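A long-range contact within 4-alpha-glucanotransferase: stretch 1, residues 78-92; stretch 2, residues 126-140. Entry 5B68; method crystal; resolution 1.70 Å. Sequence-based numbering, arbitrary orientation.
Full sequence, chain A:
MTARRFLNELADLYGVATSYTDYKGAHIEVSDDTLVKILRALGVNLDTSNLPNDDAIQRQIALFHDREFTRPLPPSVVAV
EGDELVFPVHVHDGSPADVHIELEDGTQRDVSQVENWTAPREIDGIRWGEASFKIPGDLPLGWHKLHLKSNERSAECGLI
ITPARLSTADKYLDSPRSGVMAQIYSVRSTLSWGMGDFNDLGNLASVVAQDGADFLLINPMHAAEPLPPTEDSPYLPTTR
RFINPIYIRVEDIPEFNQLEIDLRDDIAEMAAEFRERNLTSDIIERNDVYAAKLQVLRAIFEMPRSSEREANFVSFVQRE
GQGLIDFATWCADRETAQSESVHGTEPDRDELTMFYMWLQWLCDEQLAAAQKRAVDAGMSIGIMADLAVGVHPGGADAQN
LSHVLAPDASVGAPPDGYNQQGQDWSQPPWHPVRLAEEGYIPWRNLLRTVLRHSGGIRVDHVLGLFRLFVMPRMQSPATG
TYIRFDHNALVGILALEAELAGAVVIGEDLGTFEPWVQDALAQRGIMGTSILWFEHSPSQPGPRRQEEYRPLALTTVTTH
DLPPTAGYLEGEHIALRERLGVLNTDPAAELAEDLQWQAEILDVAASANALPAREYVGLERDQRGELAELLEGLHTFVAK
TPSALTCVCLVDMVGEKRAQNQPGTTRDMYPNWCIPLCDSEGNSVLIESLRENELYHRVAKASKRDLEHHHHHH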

# COMPACT_ATOMS: atom_id res chain seq x y z
N VAL A 78 -19.29 -7.77 9.61
CA VAL A 78 -19.15 -6.95 8.41
C VAL A 78 -20.17 -7.45 7.38
O VAL A 78 -20.22 -8.64 7.17
CB VAL A 78 -17.71 -7.06 7.81
CG1 VAL A 78 -17.59 -6.11 6.64
CG2 VAL A 78 -16.67 -6.65 8.85
N ALA A 79 -20.94 -6.57 6.80
CA ALA A 79 -22.01 -6.95 5.83
C ALA A 79 -21.98 -5.95 4.72
O ALA A 79 -21.64 -4.76 4.91
CB ALA A 79 -23.36 -6.98 6.51
N VAL A 80 -22.34 -6.41 3.51
CA VAL A 80 -22.51 -5.50 2.41
C VAL A 80 -23.88 -4.88 2.54
O VAL A 80 -24.82 -5.54 3.01
CB VAL A 80 -22.43 -6.24 1.08
CG1 VAL A 80 -22.76 -5.32 -0.12
CG2 VAL A 80 -21.06 -6.88 1.01
N GLU A 81 -23.96 -3.62 2.20
CA GLU A 81 -25.24 -2.85 2.14
C GLU A 81 -26.37 -3.66 1.54
O GLU A 81 -26.16 -4.29 0.58
CB GLU A 81 -25.02 -1.60 1.27
CG GLU A 81 -25.93 -0.47 1.66
CD GLU A 81 -25.64 0.81 0.92
OE1 GLU A 81 -26.18 1.85 1.42
OE2 GLU A 81 -24.90 0.74 -0.11
N GLY A 82 -27.53 -3.72 2.18
CA GLY A 82 -28.63 -4.54 1.66
C GLY A 82 -28.72 -5.97 2.21
O GLY A 82 -29.76 -6.60 2.06
N ASP A 83 -27.65 -6.53 2.80
CA ASP A 83 -27.68 -7.91 3.31
C ASP A 83 -28.25 -7.96 4.72
O ASP A 83 -27.81 -7.25 5.59
CB ASP A 83 -26.31 -8.55 3.24
CG ASP A 83 -26.30 -10.02 3.69
OD1 ASP A 83 -27.33 -10.72 3.55
OD2 ASP A 83 -25.22 -10.46 4.16
N GLU A 84 -29.30 -8.76 4.91
CA GLU A 84 -29.88 -9.00 6.22
C GLU A 84 -29.12 -10.12 6.93
O GLU A 84 -29.58 -11.23 7.09
CB GLU A 84 -31.38 -9.34 6.10
CG GLU A 84 -32.21 -8.19 5.62
CD GLU A 84 -33.67 -8.62 5.42
OE1 GLU A 84 -34.01 -9.12 4.35
OE2 GLU A 84 -34.46 -8.52 6.36
N LEU A 85 -27.89 -9.84 7.32
CA LEU A 85 -26.99 -10.81 7.78
C LEU A 85 -27.38 -11.35 9.16
O LEU A 85 -27.78 -10.58 10.01
CB LEU A 85 -25.59 -10.20 7.81
CG LEU A 85 -24.47 -11.09 8.35
CD1 LEU A 85 -23.19 -10.79 7.60
CD2 LEU A 85 -24.18 -10.92 9.83
N VAL A 86 -27.18 -12.66 9.33
CA VAL A 86 -27.55 -13.37 10.56
C VAL A 86 -26.27 -13.64 11.34
O VAL A 86 -25.33 -14.17 10.79
CB VAL A 86 -28.32 -14.65 10.28
CG1 VAL A 86 -28.60 -15.43 11.55
CG2 VAL A 86 -29.64 -14.32 9.54
N PHE A 87 -26.26 -13.33 12.64
CA PHE A 87 -25.06 -13.57 13.50
C PHE A 87 -25.51 -14.26 14.84
O PHE A 87 -26.66 -14.13 15.28
CB PHE A 87 -24.30 -12.24 13.79
CG PHE A 87 -25.11 -11.22 14.52
CD1 PHE A 87 -26.01 -10.38 13.85
CD2 PHE A 87 -25.05 -11.13 15.88
CE1 PHE A 87 -26.79 -9.49 14.54
CE2 PHE A 87 -25.85 -10.22 16.57
CZ PHE A 87 -26.69 -9.39 15.92
N PRO A 88 -24.59 -14.96 15.49
CA PRO A 88 -24.78 -15.64 16.76
C PRO A 88 -24.48 -14.75 17.94
O PRO A 88 -23.62 -13.90 17.89
CB PRO A 88 -23.81 -16.84 16.69
CG PRO A 88 -22.69 -16.26 15.88
CD PRO A 88 -23.30 -15.33 14.89
N VAL A 89 -25.27 -14.92 18.99
CA VAL A 89 -25.02 -14.34 20.31
C VAL A 89 -24.97 -15.50 21.33
O VAL A 89 -25.74 -16.47 21.19
CB VAL A 89 -26.16 -13.38 20.63
CG1 VAL A 89 -26.24 -13.01 22.10
CG2 VAL A 89 -26.05 -12.10 19.81
N HIS A 90 -24.07 -15.44 22.30
CA HIS A 90 -23.97 -16.41 23.37
C HIS A 90 -24.21 -15.70 24.69
O HIS A 90 -23.58 -14.67 24.99
CB HIS A 90 -22.62 -17.08 23.37
CG HIS A 90 -22.34 -17.80 22.09
ND1 HIS A 90 -22.99 -18.96 21.75
CD2 HIS A 90 -21.61 -17.45 21.02
CE1 HIS A 90 -22.59 -19.36 20.55
NE2 HIS A 90 -21.78 -18.44 20.08
N VAL A 91 -25.15 -16.24 25.48
CA VAL A 91 -25.45 -15.73 26.84
C VAL A 91 -25.54 -16.92 27.83
O VAL A 91 -25.75 -18.07 27.42
CB VAL A 91 -26.77 -14.94 26.90
CG1 VAL A 91 -26.68 -13.65 26.14
CG2 VAL A 91 -27.95 -15.78 26.40
N HIS A 92 -25.41 -16.64 29.14
CA HIS A 92 -25.69 -17.70 30.14
C HIS A 92 -27.15 -18.19 29.91
O HIS A 92 -28.04 -17.41 29.73
CB HIS A 92 -25.60 -17.13 31.53
CG HIS A 92 -24.23 -16.72 31.94
ND1 HIS A 92 -23.16 -16.64 31.06
CD2 HIS A 92 -23.75 -16.30 33.13
CE1 HIS A 92 -22.09 -16.20 31.70
NE2 HIS A 92 -22.42 -15.99 32.96
N ILE A 126 -20.53 -23.10 33.64
CA ILE A 126 -21.64 -22.24 33.29
C ILE A 126 -22.34 -22.91 32.13
O ILE A 126 -21.67 -23.36 31.19
CB ILE A 126 -21.18 -20.77 33.01
CG1 ILE A 126 -20.62 -20.19 34.32
CG2 ILE A 126 -22.33 -19.92 32.44
CD1 ILE A 126 -20.10 -18.78 34.25
N ARG A 127 -23.68 -22.91 32.14
CA ARG A 127 -24.42 -23.41 30.98
C ARG A 127 -24.63 -22.19 30.08
O ARG A 127 -25.18 -21.15 30.52
CB ARG A 127 -25.77 -24.10 31.32
CG ARG A 127 -26.38 -24.88 30.14
CD ARG A 127 -27.63 -25.71 30.45
NE ARG A 127 -28.66 -24.86 31.06
CZ ARG A 127 -28.86 -24.70 32.37
NH1 ARG A 127 -28.10 -25.33 33.28
NH2 ARG A 127 -29.81 -23.87 32.80
N TRP A 128 -24.23 -22.33 28.83
CA TRP A 128 -24.34 -21.28 27.84
C TRP A 128 -25.33 -21.67 26.76
O TRP A 128 -25.43 -22.81 26.41
CB TRP A 128 -23.00 -21.02 27.15
CG TRP A 128 -21.99 -20.28 27.97
CD1 TRP A 128 -21.15 -20.81 28.88
CD2 TRP A 128 -21.70 -18.88 27.92
NE1 TRP A 128 -20.37 -19.84 29.43
CE2 TRP A 128 -20.68 -18.64 28.86
CE3 TRP A 128 -22.19 -17.80 27.19
CZ2 TRP A 128 -20.15 -17.37 29.08
CZ3 TRP A 128 -21.67 -16.55 27.42
CH2 TRP A 128 -20.65 -16.35 28.34
N GLY A 129 -26.07 -20.70 26.25
CA GLY A 129 -26.92 -20.92 25.10
C GLY A 129 -26.54 -20.01 23.96
O GLY A 129 -25.86 -19.04 24.17
N GLU A 130 -27.08 -20.30 22.79
CA GLU A 130 -26.87 -19.54 21.60
C GLU A 130 -28.20 -19.04 21.05
O GLU A 130 -29.14 -19.81 20.97
CB GLU A 130 -26.19 -20.44 20.58
CG GLU A 130 -25.75 -19.72 19.32
CD GLU A 130 -24.97 -20.59 18.36
OE1 GLU A 130 -25.53 -21.00 17.32
OE2 GLU A 130 -23.82 -20.92 18.62
N ALA A 131 -28.24 -17.79 20.58
CA ALA A 131 -29.37 -17.23 19.81
C ALA A 131 -28.87 -16.61 18.52
O ALA A 131 -27.68 -16.41 18.36
CB ALA A 131 -30.08 -16.22 20.66
N SER A 132 -29.75 -16.45 17.54
CA SER A 132 -29.42 -15.79 16.27
C SER A 132 -30.21 -14.55 16.08
O SER A 132 -31.45 -14.45 16.41
CB SER A 132 -29.58 -16.71 15.05
OG SER A 132 -28.63 -17.79 15.00
N PHE A 133 -29.54 -13.51 15.60
CA PHE A 133 -30.22 -12.24 15.29
C PHE A 133 -29.83 -11.80 13.88
O PHE A 133 -28.79 -12.19 13.34
CB PHE A 133 -29.91 -11.13 16.28
CG PHE A 133 -30.39 -11.43 17.67
CD1 PHE A 133 -29.60 -12.18 18.52
CD2 PHE A 133 -31.62 -11.01 18.12
CE1 PHE A 133 -30.01 -12.51 19.79
CE2 PHE A 133 -32.05 -11.31 19.41
CZ PHE A 133 -31.24 -12.05 20.26
N LYS A 134 -30.71 -11.00 13.30
CA LYS A 134 -30.64 -10.57 11.93
C LYS A 134 -30.60 -9.07 11.90
O LYS A 134 -31.44 -8.36 12.50
CB LYS A 134 -31.91 -11.05 11.22
CG LYS A 134 -31.87 -11.01 9.73
CD LYS A 134 -33.06 -11.75 9.11
CE LYS A 134 -34.41 -11.26 9.62
NZ LYS A 134 -35.56 -12.04 9.02
N ILE A 135 -29.62 -8.52 11.21
CA ILE A 135 -29.60 -7.10 11.00
C ILE A 135 -30.61 -6.65 9.91
O ILE A 135 -30.88 -7.43 9.01
CB ILE A 135 -28.19 -6.54 10.69
CG1 ILE A 135 -27.67 -7.02 9.33
CG2 ILE A 135 -27.19 -6.97 11.75
CD1 ILE A 135 -26.34 -6.34 8.97
N PRO A 136 -31.07 -5.41 10.00
CA PRO A 136 -31.92 -4.81 8.99
C PRO A 136 -31.15 -4.64 7.70
O PRO A 136 -29.96 -4.48 7.74
CB PRO A 136 -32.23 -3.42 9.55
CG PRO A 136 -31.83 -3.45 10.96
CD PRO A 136 -30.79 -4.50 11.11
N GLY A 137 -31.85 -4.70 6.58
CA GLY A 137 -31.25 -4.63 5.27
C GLY A 137 -31.04 -3.23 4.75
O GLY A 137 -30.60 -3.06 3.64
N ASP A 138 -31.40 -2.24 5.55
CA ASP A 138 -31.34 -0.84 5.14
C ASP A 138 -30.42 0.05 5.98
O ASP A 138 -30.67 1.22 6.12
CB ASP A 138 -32.73 -0.22 5.07
CG ASP A 138 -33.39 -0.09 6.41
OD1 ASP A 138 -32.89 -0.66 7.38
OD2 ASP A 138 -34.41 0.60 6.49
N LEU A 139 -29.39 -0.53 6.59
CA LEU A 139 -28.43 0.28 7.31
C LEU A 139 -27.57 1.08 6.33
O LEU A 139 -27.25 0.62 5.26
CB LEU A 139 -27.54 -0.60 8.18
CG LEU A 139 -28.22 -1.49 9.22
CD1 LEU A 139 -27.18 -2.25 10.00
CD2 LEU A 139 -29.08 -0.68 10.17
N PRO A 140 -27.19 2.29 6.72
CA PRO A 140 -26.28 3.10 5.91
C PRO A 140 -24.90 2.49 5.96
O PRO A 140 -24.57 1.77 6.92
CB PRO A 140 -26.31 4.48 6.62
CG PRO A 140 -26.67 4.18 8.02
CD PRO A 140 -27.55 2.98 8.00
O HOH W 1 -27.80 -1.80 4.23
O HOH W 2 -33.65 -7.80 8.82

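The most unusual feature of this contact is a proline set within a paired β-strand at no cost to the hydrogen bonds between the two strands. Pro88 has no amide hydrogen, yet it lies opposite Ser132 in a non-hydrogen-bonded pair (CA-CA 4.7 Å), a position from which the backbone does not reach across to its partner. Its CA instead approaches Ala131 O at 3.4 Å, with an angle of 144° at the hydrogen, a CA-H...O contact of the kind that recurs along the ladder.

Strands 86-92 and 126-134 run antiparallel, their directions 149° apart and their axes 4.6 Å apart at closest approach. Hydrogen-bonded pairs come in reciprocal sets. Phe87 N donates to Phe133 O at 2.9 Å, and Phe133 N returns to Phe87 O at 3.0 Å. Val89 N to Ala131 O and Ala131 N to Val89 O are both 2.9 Å. The last set is less even: Val91 N to Gly129 O is 3.2 Å at 154°, while Gly129 N to Val91 O is 2.9 Å at 173°. Beyond the strand, Ile135 N still donates to Leu85 O at 3.0 Å and 166°, so the register persists into the loop.

Alternation sorts the side chains. Phe87, Val89, Ala131 and Phe133 share one face of the sheet, where the packing is apolar. Phe87 CZ lies 3.7 Å from Phe133 CB, and Val89 CG2 reaches Phe133 CD1 at 3.8 Å. Ile135 extends this cluster: its CG2 is 3.8 Å from Phe87 CE1, its CG1 is 4.1 Å from Leu85 CB, and its CD1 is 3.9 Å from Ala79 CB. Val86, Pro88, His90, Glu130, Ser132 and Lys134 occupy the other face. There Val86 CG1 meets Ser132 CB at 3.9 Å, and Val86 CG2 packs on the aliphatic part of Lys134, 4.0 Å from its CG. Glu84 OE2 and Lys134 NZ, 4.5 Å apart, carry opposite charges but are too distant for a salt bridge.

At the far end, the His92 ring presents its edge to the face of the Trp128 six-membered ring; the centroids are 4.6 Å apart and the planes stand at 80°. Ile126 CG2 sits 3.6 Å from the His92 ring centroid, only 9° off the ring normal, which identifies a CH-π contact over the face.

At the loop end, a type II turn from Val80 to Asp83, closed by Asp83 N to Val80 O at 3.0 Å, places Gly82 beside Gly137. The phi/psi of Gly82, 93/-19, would jam a CB against the preceding carbonyl, and its CA comes within 3.2 Å of Gly137 O. At Gly137, an ideal CB would lie only 3.1 Å from Glu84 CG, so the absent side chain leaves room for Glu84. Water 1 accepts from Gly82 N at 2.8 Å and donates to Leu139 O at 2.7 Å, bridging the loops. Water 2 similarly joins Glu84 OE2 (2.7 Å) to Ile135 O (2.8 Å).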